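Local structure of msDPBB_sym2 protein (Synthetic construct, 7DWW) at residues A[38-43]-A[83-88]; A[23-28]-A[58-63]; A[17-22]-A[66-71]. The protein is of unknown function but was computationally designed to adopt the double-psi beta barrel, the fold found at the core of RNA polymerase. One frame throughout, in Å; residues are numbered along the deposited sequence.

Contact 1: residues A[38-43]-A[83-88]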
# COMPACT_ATOMS: atom_id res chain seq x y z
N ASP A 38 -8.11 1.55 -7.78
CA ASP A 38 -8.81 2.52 -6.91
C ASP A 38 -7.82 3.43 -6.19
O ASP A 38 -6.70 3.04 -5.98
CB ASP A 38 -9.62 1.79 -5.84
CG ASP A 38 -10.98 1.28 -6.26
OD1 ASP A 38 -11.46 1.72 -7.28
OD2 ASP A 38 -11.51 0.43 -5.57
N LEU A 39 -8.25 4.63 -5.87
CA LEU A 39 -7.47 5.53 -5.03
C LEU A 39 -7.63 5.13 -3.57
O LEU A 39 -8.73 4.78 -3.13
CB LEU A 39 -7.92 6.98 -5.18
CG LEU A 39 -7.61 7.79 -6.43
CD1 LEU A 39 -8.26 9.10 -6.23
CD2 LEU A 39 -6.10 7.96 -6.59
N VAL A 40 -6.52 5.21 -2.80
CA VAL A 40 -6.53 4.98 -1.36
C VAL A 40 -5.66 6.06 -0.77
O VAL A 40 -4.75 6.58 -1.43
CB VAL A 40 -5.97 3.58 -0.95
CG1 VAL A 40 -6.93 2.47 -1.39
CG2 VAL A 40 -4.56 3.41 -1.45
N GLU A 41 -5.93 6.41 0.48
CA GLU A 41 -5.12 7.34 1.25
C GLU A 41 -4.29 6.54 2.26
O GLU A 41 -4.81 5.63 2.92
CB GLU A 41 -6.01 8.39 1.95
CG GLU A 41 -5.30 9.33 2.91
CD GLU A 41 -6.17 10.50 3.35
OE1 GLU A 41 -7.41 10.40 3.23
OE2 GLU A 41 -5.62 11.52 3.80
N ILE A 42 -3.00 6.85 2.34
CA ILE A 42 -2.08 6.15 3.22
C ILE A 42 -1.52 7.14 4.21
O ILE A 42 -0.99 8.18 3.81
CB ILE A 42 -0.94 5.47 2.43
CG1 ILE A 42 -1.53 4.50 1.41
CG2 ILE A 42 0.00 4.75 3.41
CD1 ILE A 42 -0.61 4.18 0.26
N MET A 43 -1.64 6.83 5.49
CA MET A 43 -1.29 7.77 6.55
C MET A 43 -0.39 7.13 7.60
O MET A 43 -0.48 5.92 7.89
CB MET A 43 -2.54 8.30 7.26
CG MET A 43 -3.76 8.43 6.37
SD MET A 43 -5.23 8.89 7.31
CE MET A 43 -4.52 10.06 8.48
N VAL A 83 1.15 1.60 8.60
CA VAL A 83 0.35 2.67 8.00
C VAL A 83 -1.10 2.22 8.00
O VAL A 83 -1.40 1.03 7.98
CB VAL A 83 0.77 3.02 6.55
CG1 VAL A 83 2.10 3.76 6.59
CG2 VAL A 83 0.91 1.75 5.72
N GLU A 84 -1.99 3.21 8.00
CA GLU A 84 -3.40 2.99 7.75
C GLU A 84 -3.74 3.28 6.30
O GLU A 84 -3.32 4.31 5.75
CB GLU A 84 -4.28 3.87 8.63
CG GLU A 84 -5.75 3.77 8.30
CD GLU A 84 -6.60 4.53 9.28
OE1 GLU A 84 -6.04 5.16 10.21
OE2 GLU A 84 -7.83 4.50 9.12
N ILE A 85 -4.50 2.40 5.67
CA ILE A 85 -4.87 2.55 4.26
C ILE A 85 -6.37 2.65 4.21
O ILE A 85 -7.08 1.78 4.76
CB ILE A 85 -4.36 1.37 3.41
CG1 ILE A 85 -2.87 1.24 3.61
CG2 ILE A 85 -4.77 1.54 1.90
CD1 ILE A 85 -2.23 0.09 2.90
N MET A 86 -6.87 3.74 3.67
CA MET A 86 -8.29 4.02 3.74
C MET A 86 -8.82 4.32 2.35
O MET A 86 -8.18 5.01 1.55
CB MET A 86 -8.55 5.20 4.67
CG MET A 86 -9.99 5.58 4.85
SD MET A 86 -10.13 7.08 5.85
CE MET A 86 -8.47 7.22 6.49
N LYS A 87 -10.02 3.82 2.09
CA LYS A 87 -10.55 4.12 0.77
C LYS A 87 -11.10 5.54 0.77
O LYS A 87 -11.89 5.91 1.66
CB LYS A 87 -11.64 3.12 0.37
CG LYS A 87 -11.68 2.80 -1.13
CD LYS A 87 -11.88 4.07 -1.95
CE LYS A 87 -11.72 3.83 -3.45
NZ LYS A 87 -11.61 5.12 -4.21
N VAL A 88 -10.65 6.27 -0.26
CA VAL A 88 -10.92 7.71 -0.39
C VAL A 88 -12.01 7.99 -1.43
O VAL A 88 -12.54 7.07 -2.07
CB VAL A 88 -9.61 8.51 -0.74
CG1 VAL A 88 -8.85 7.85 -1.86
CG2 VAL A 88 -9.95 9.96 -1.11

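Contact 2: residues A[23-28]-A[58-63]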
# COMPACT_ATOMS: atom_id res chain seq x y z
N ARG A 23 0.87 -1.91 -3.60
CA ARG A 23 0.48 -3.27 -3.91
C ARG A 23 0.08 -3.98 -2.63
O ARG A 23 0.84 -3.99 -1.65
CB ARG A 23 1.61 -4.01 -4.65
CG ARG A 23 2.08 -3.24 -5.92
CD ARG A 23 2.94 -4.10 -6.86
NE ARG A 23 2.11 -4.99 -7.68
CZ ARG A 23 1.60 -4.65 -8.86
NH1 ARG A 23 1.85 -3.45 -9.37
NH2 ARG A 23 0.84 -5.51 -9.53
N MET A 24 -1.12 -4.55 -2.64
CA MET A 24 -1.78 -5.20 -1.52
C MET A 24 -2.31 -6.55 -1.98
O MET A 24 -2.72 -6.69 -3.14
CB MET A 24 -2.95 -4.35 -1.00
CG MET A 24 -2.56 -2.98 -0.51
SD MET A 24 -4.04 -1.96 -0.27
CE MET A 24 -4.93 -3.02 0.87
N ASP A 25 -2.33 -7.54 -1.09
CA ASP A 25 -2.82 -8.86 -1.50
C ASP A 25 -4.34 -8.84 -1.66
O ASP A 25 -5.05 -7.98 -1.13
CB ASP A 25 -2.41 -9.95 -0.50
CG ASP A 25 -3.11 -9.80 0.83
OD1 ASP A 25 -2.63 -9.07 1.71
OD2 ASP A 25 -4.21 -10.37 0.96
N GLU A 26 -4.83 -9.81 -2.44
CA GLU A 26 -6.26 -9.85 -2.77
C GLU A 26 -7.15 -9.86 -1.52
O GLU A 26 -8.15 -9.14 -1.45
CB GLU A 26 -6.57 -11.07 -3.65
CG GLU A 26 -8.06 -11.38 -3.74
CD GLU A 26 -8.53 -11.73 -5.15
OE1 GLU A 26 -9.66 -11.36 -5.52
OE2 GLU A 26 -7.75 -12.38 -5.88
N GLU A 27 -6.83 -10.68 -0.52
CA GLU A 27 -7.69 -10.74 0.66
C GLU A 27 -7.79 -9.37 1.32
O GLU A 27 -8.87 -8.96 1.77
CB GLU A 27 -7.18 -11.77 1.66
CG GLU A 27 -7.55 -13.16 1.26
CD GLU A 27 -7.17 -14.18 2.30
OE1 GLU A 27 -7.15 -13.84 3.50
OE2 GLU A 27 -6.87 -15.32 1.90
N LEU A 28 -6.66 -8.68 1.43
CA LEU A 28 -6.66 -7.40 2.12
C LEU A 28 -7.40 -6.34 1.30
O LEU A 28 -8.16 -5.54 1.86
CB LEU A 28 -5.22 -6.98 2.41
CG LEU A 28 -5.09 -5.77 3.32
CD1 LEU A 28 -5.83 -5.99 4.60
CD2 LEU A 28 -3.61 -5.46 3.57
N ASP A 58 1.98 -14.24 -2.97
CA ASP A 58 2.33 -14.89 -1.69
C ASP A 58 1.83 -13.99 -0.55
O ASP A 58 1.05 -14.48 0.30
CB ASP A 58 3.83 -15.18 -1.65
CG ASP A 58 4.62 -13.98 -2.11
OD1 ASP A 58 4.03 -12.88 -2.15
OD2 ASP A 58 5.77 -14.17 -2.50
N ASP A 59 2.20 -12.72 -0.62
CA ASP A 59 1.93 -11.68 0.40
C ASP A 59 0.60 -11.82 1.15
O ASP A 59 0.34 -10.93 1.96
CB ASP A 59 1.98 -10.31 -0.26
CG ASP A 59 3.38 -9.82 -0.53
OD1 ASP A 59 4.09 -10.46 -1.29
OD2 ASP A 59 3.73 -8.81 0.00
N VAL A 60 -0.16 -12.91 1.02
CA VAL A 60 -1.50 -12.85 1.67
C VAL A 60 -1.47 -12.92 3.19
O VAL A 60 -2.37 -12.35 3.81
CB VAL A 60 -2.48 -13.85 1.03
CG1 VAL A 60 -3.79 -13.91 1.79
CG2 VAL A 60 -2.73 -13.50 -0.43
N GLY A 61 -0.47 -13.52 3.81
CA GLY A 61 -0.62 -13.54 5.28
C GLY A 61 -0.04 -12.30 5.90
O GLY A 61 -0.56 -11.84 6.92
N LYS A 62 1.02 -11.78 5.27
CA LYS A 62 1.90 -10.68 5.74
C LYS A 62 1.17 -9.40 6.14
O LYS A 62 1.64 -8.76 7.05
CB LYS A 62 2.97 -10.41 4.69
CG LYS A 62 3.29 -11.59 3.80
CD LYS A 62 4.73 -11.60 3.38
CE LYS A 62 4.99 -12.42 2.14
NZ LYS A 62 6.32 -13.05 2.17
N ASN A 63 0.09 -9.06 5.48
CA ASN A 63 -0.57 -7.77 5.79
C ASN A 63 0.47 -6.66 5.54
O ASN A 63 0.70 -5.82 6.40
CB ASN A 63 -1.42 -7.83 7.06
CG ASN A 63 -1.72 -6.50 7.68
OD1 ASN A 63 -1.07 -6.09 8.63
ND2 ASN A 63 -2.67 -5.79 7.10
O HOH W 1 -2.74 -9.85 4.62

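Contact 3: residues A[17-22]-A[66-71]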
# COMPACT_ATOMS: atom_id res chain seq x y z
N VAL A 17 6.20 -1.24 -11.87
CA VAL A 17 6.11 0.12 -12.46
C VAL A 17 4.96 0.85 -11.78
O VAL A 17 3.98 0.19 -11.45
CB VAL A 17 5.86 0.03 -13.97
CG1 VAL A 17 7.09 -0.42 -14.72
CG2 VAL A 17 4.67 -0.86 -14.26
N GLY A 18 5.08 2.16 -11.64
CA GLY A 18 4.06 2.98 -10.99
C GLY A 18 4.59 3.56 -9.71
O GLY A 18 4.43 2.96 -8.69
N LYS A 19 5.20 4.70 -9.78
CA LYS A 19 5.74 5.26 -8.54
C LYS A 19 4.60 5.55 -7.55
O LYS A 19 4.85 5.56 -6.38
CB LYS A 19 6.61 6.46 -8.88
CG LYS A 19 8.03 6.14 -9.31
CD LYS A 19 9.01 6.94 -8.53
CE LYS A 19 10.45 6.81 -8.94
NZ LYS A 19 11.31 7.61 -8.04
N ASN A 20 3.39 5.80 -8.05
CA ASN A 20 2.26 6.05 -7.15
C ASN A 20 1.33 4.84 -7.02
O ASN A 20 0.16 4.99 -6.62
CB ASN A 20 1.50 7.28 -7.63
CG ASN A 20 0.81 7.06 -8.97
OD1 ASN A 20 1.33 6.37 -9.85
ND2 ASN A 20 -0.34 7.67 -9.13
N ILE A 21 1.81 3.64 -7.34
CA ILE A 21 1.03 2.41 -7.19
C ILE A 21 1.51 1.70 -5.93
O ILE A 21 2.71 1.45 -5.78
CB ILE A 21 1.18 1.49 -8.40
CG1 ILE A 21 0.61 2.14 -9.66
CG2 ILE A 21 0.59 0.09 -8.10
CD1 ILE A 21 -0.72 2.77 -9.43
N VAL A 22 0.59 1.36 -5.06
CA VAL A 22 0.91 0.50 -3.92
C VAL A 22 0.26 -0.85 -4.16
O VAL A 22 -0.76 -0.97 -4.84
CB VAL A 22 0.46 1.12 -2.58
CG1 VAL A 22 1.17 2.45 -2.36
CG2 VAL A 22 -1.04 1.29 -2.54
N ARG A 66 3.17 -2.83 -0.40
CA ARG A 66 4.45 -2.58 -1.07
C ARG A 66 4.39 -1.22 -1.77
O ARG A 66 3.43 -0.93 -2.47
CB ARG A 66 4.75 -3.67 -2.09
CG ARG A 66 5.22 -4.95 -1.46
CD ARG A 66 5.92 -5.84 -2.45
NE ARG A 66 6.19 -7.16 -1.88
CZ ARG A 66 7.24 -7.45 -1.12
NH1 ARG A 66 8.13 -6.52 -0.83
NH2 ARG A 66 7.40 -8.69 -0.66
N MET A 67 5.46 -0.42 -1.58
CA MET A 67 5.53 0.98 -1.98
C MET A 67 6.88 1.24 -2.61
O MET A 67 7.88 0.62 -2.26
CB MET A 67 5.34 1.94 -0.78
CG MET A 67 4.04 1.77 0.01
SD MET A 67 4.02 2.91 1.42
CE MET A 67 4.23 4.51 0.64
N ASP A 68 6.91 2.18 -3.55
CA ASP A 68 8.17 2.70 -4.06
C ASP A 68 8.89 3.51 -2.97
O ASP A 68 8.25 4.17 -2.14
CB ASP A 68 7.90 3.57 -5.28
CG ASP A 68 9.16 4.08 -5.93
OD1 ASP A 68 9.54 3.49 -6.95
OD2 ASP A 68 9.77 5.02 -5.39
N GLU A 69 10.22 3.48 -2.98
CA GLU A 69 10.99 4.17 -1.95
C GLU A 69 10.67 5.66 -1.93
O GLU A 69 10.62 6.28 -0.85
CB GLU A 69 12.50 3.93 -2.15
CG GLU A 69 13.14 4.71 -3.30
CD GLU A 69 13.57 6.11 -2.87
OE1 GLU A 69 13.81 6.97 -3.75
OE2 GLU A 69 13.68 6.35 -1.64
N GLU A 70 10.43 6.26 -3.09
CA GLU A 70 10.15 7.69 -3.05
C GLU A 70 8.79 8.00 -2.44
O GLU A 70 8.67 9.00 -1.73
CB GLU A 70 10.23 8.31 -4.44
CG GLU A 70 10.18 9.84 -4.35
CD GLU A 70 10.39 10.54 -5.68
OE1 GLU A 70 9.91 11.69 -5.84
OE2 GLU A 70 11.03 9.93 -6.57
N LEU A 71 7.80 7.13 -2.66
CA LEU A 71 6.47 7.38 -2.04
C LEU A 71 6.61 7.28 -0.53
O LEU A 71 6.03 8.07 0.17
CB LEU A 71 5.43 6.40 -2.59
CG LEU A 71 3.99 6.74 -2.23
CD1 LEU A 71 3.55 8.03 -2.89
CD2 LEU A 71 3.06 5.61 -2.60
O HOH W 2 4.58 3.24 -4.77
O HOH W 3 12.55 5.42 -6.70

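Contact 1: residues A[38-43]-A[83-88]
Val40, Ile42 and Ile85 cover one face of the paired strands, and Glu41, Met43, Glu84 and Met86 the other, while backbone hydrogen bonds join the strands between them. This is an antiparallel pairing inside the double-psi beta barrel, the directions of the two strand segments lying 153° apart. Glu41 N reaches Met86 O at 2.9 Å in a nearly straight bond, with an N-H...O angle of 170°; Met86 N returns the bond to Glu41 O. Met43 and Glu84 form a second hydrogen-bonded pair. The CA-H groups of Ile42 and Ile85 add weaker contacts, to Glu84 O and Glu41 O respectively.

Val40, Ile42 and Ile85 are all buried. Ile85 CG2 packs on Val40 CB at 3.7 Å, and Ile42 CG2 meets Val83 CB, also at 3.7 Å. Ile42 and Ile85 lie side by side and point the same way. Strand 47-54 continues the sheet beside 39-43, and strand 4-11 beside 82-87.

The other face is partly exposed. Met43 SD touches Met86 CE at 3.7 Å, Met86 CE being placed by an almost eclipsed chi3 of Met86 (-12°). Glu41 OE2 is taken by Ser47 OG and Glu84 OE2 by Ser4 OG.

At the C-terminal end Lys87 bends back past Asp38, whose carboxylate pairs with Lys35. Lys87 NZ gives a weak bond to Leu39 O and a hydrogen bond of 3.0 Å to Val88 O, which it meets from above that carbonyl's plane.

Contact 2: residues A[23-28]-A[58-63]
Asp25 and Val60 carry most of this contact, which joins the start of helix 26-32 to the loop before strand 64-67 in the double-psi beta barrel. Van der Waals contacts come first: Val60 crosses Asp25 at about a right angle, with CG2 lying 3.6 Å from Asp25 CB, while Val60 CA stands 3.5 Å from Asp25 CG. The other methyl, Val60 CG1, sits against the carboxylate of Glu27, 3.4 Å from its CD. Leu28 CD2 meets Asn63 ND2 at 3.7 Å; that amide is already bound to Ile6 O.

No direct hydrogen bond spans the two segments; the polar link is a water. It donates to Asp25 OD1 at 3.0 Å and to Val60 O at 2.7 Å.

Within segment 23-28, Asp25 is the helix N-cap. Asp25 CG stands between the backbone N and the carbonyl carbon (chi1 69°), and OD2 accepts from Leu28 N at 3.0 Å, met from above the carboxylate plane.

The two carboxylate oxygens thus divide their work, OD2 capping the helix and OD1 holding the water. The positive end of the helix dipole would be expected to favour a charged Asp25 even at this buried position.

Contact 3: residues A[17-22]-A[66-71]
Val22 packs against Met67, at the end of strand 64-67, and Leu71, in the first turn of helix 69-75, whereas Lys19 reaches over the same helix end on the solvent side. The tight part is small and apolar. Val22 CG1 touches Met67 CG at 3.8 Å, the two side chains lying side by side, and meets Leu71 CD2 at 3.7 Å, with Leu71 crossing at about a right angle. A CA-H...O contact joins Val22 CA to Arg66 O at 3.2 Å, bent to 135° at the hydrogen. The side chains of Val22, Met67 and Leu71 are buried, with Val22 and Leu71 also resting on strand 47-54 and Met67 on strand 4-11 of the double-psi beta barrel.

Moving outward, water takes over. One molecule is gripped by three backbone groups, donating to Lys19 O and Ile21 O and accepting from Asp68 N, each at 2.8 Å, so it bridges the two segments through their backbones. A type I turn from Gly18 to Ile21 swings the chain into strand 21-24.

On the open side the lysine chain runs obliquely over the carboxylate of Asp68. Its bend at chi2 (-129°) sets CD close to both Asp68 oxygens, and the extended remainder carries NZ to a salt bridge with Glu70 OE2, 2.8 Å long, approached on the anti side and 26° out of the carboxylate plane. A second water links Lys19 NZ to Asp68 OD2.

Asp68 is the N-cap of the helix: OD2 accepts from Glu70 N at 2.7 Å. The helix end and the nearby ammonium group would both be expected to stabilise the Asp68 charge, while Lys19 NZ, bridged to Glu70 directly and to Asp68 through a water, probably eases any repulsion between the two carboxylates.

How the contacts relate
After strand 4-11 the chain enters 17-22 and then 23-28, which share strand 21-24 and open contacts 3 and 2 in succession. Segment 38-43 follows helix 26-32 and opens contact 1. Contact 2 closes first, at 58-63, and is nested within the loop that contact 3 closes at 66-71. Contact 1 closes last, at the C-terminal strand, so it crosses both. Contact 2 ties the start of helix 26-32 to the loop before strand 64-67, and contact 3 ties the start of helix 69-75 to the turn leading into strand 21-24; they meet at Arg23 and Arg66. Contact 1 joins central strands, with Ile42 packing on Val22 of contact 3 and Ile85 approaching Met24 of contact 2.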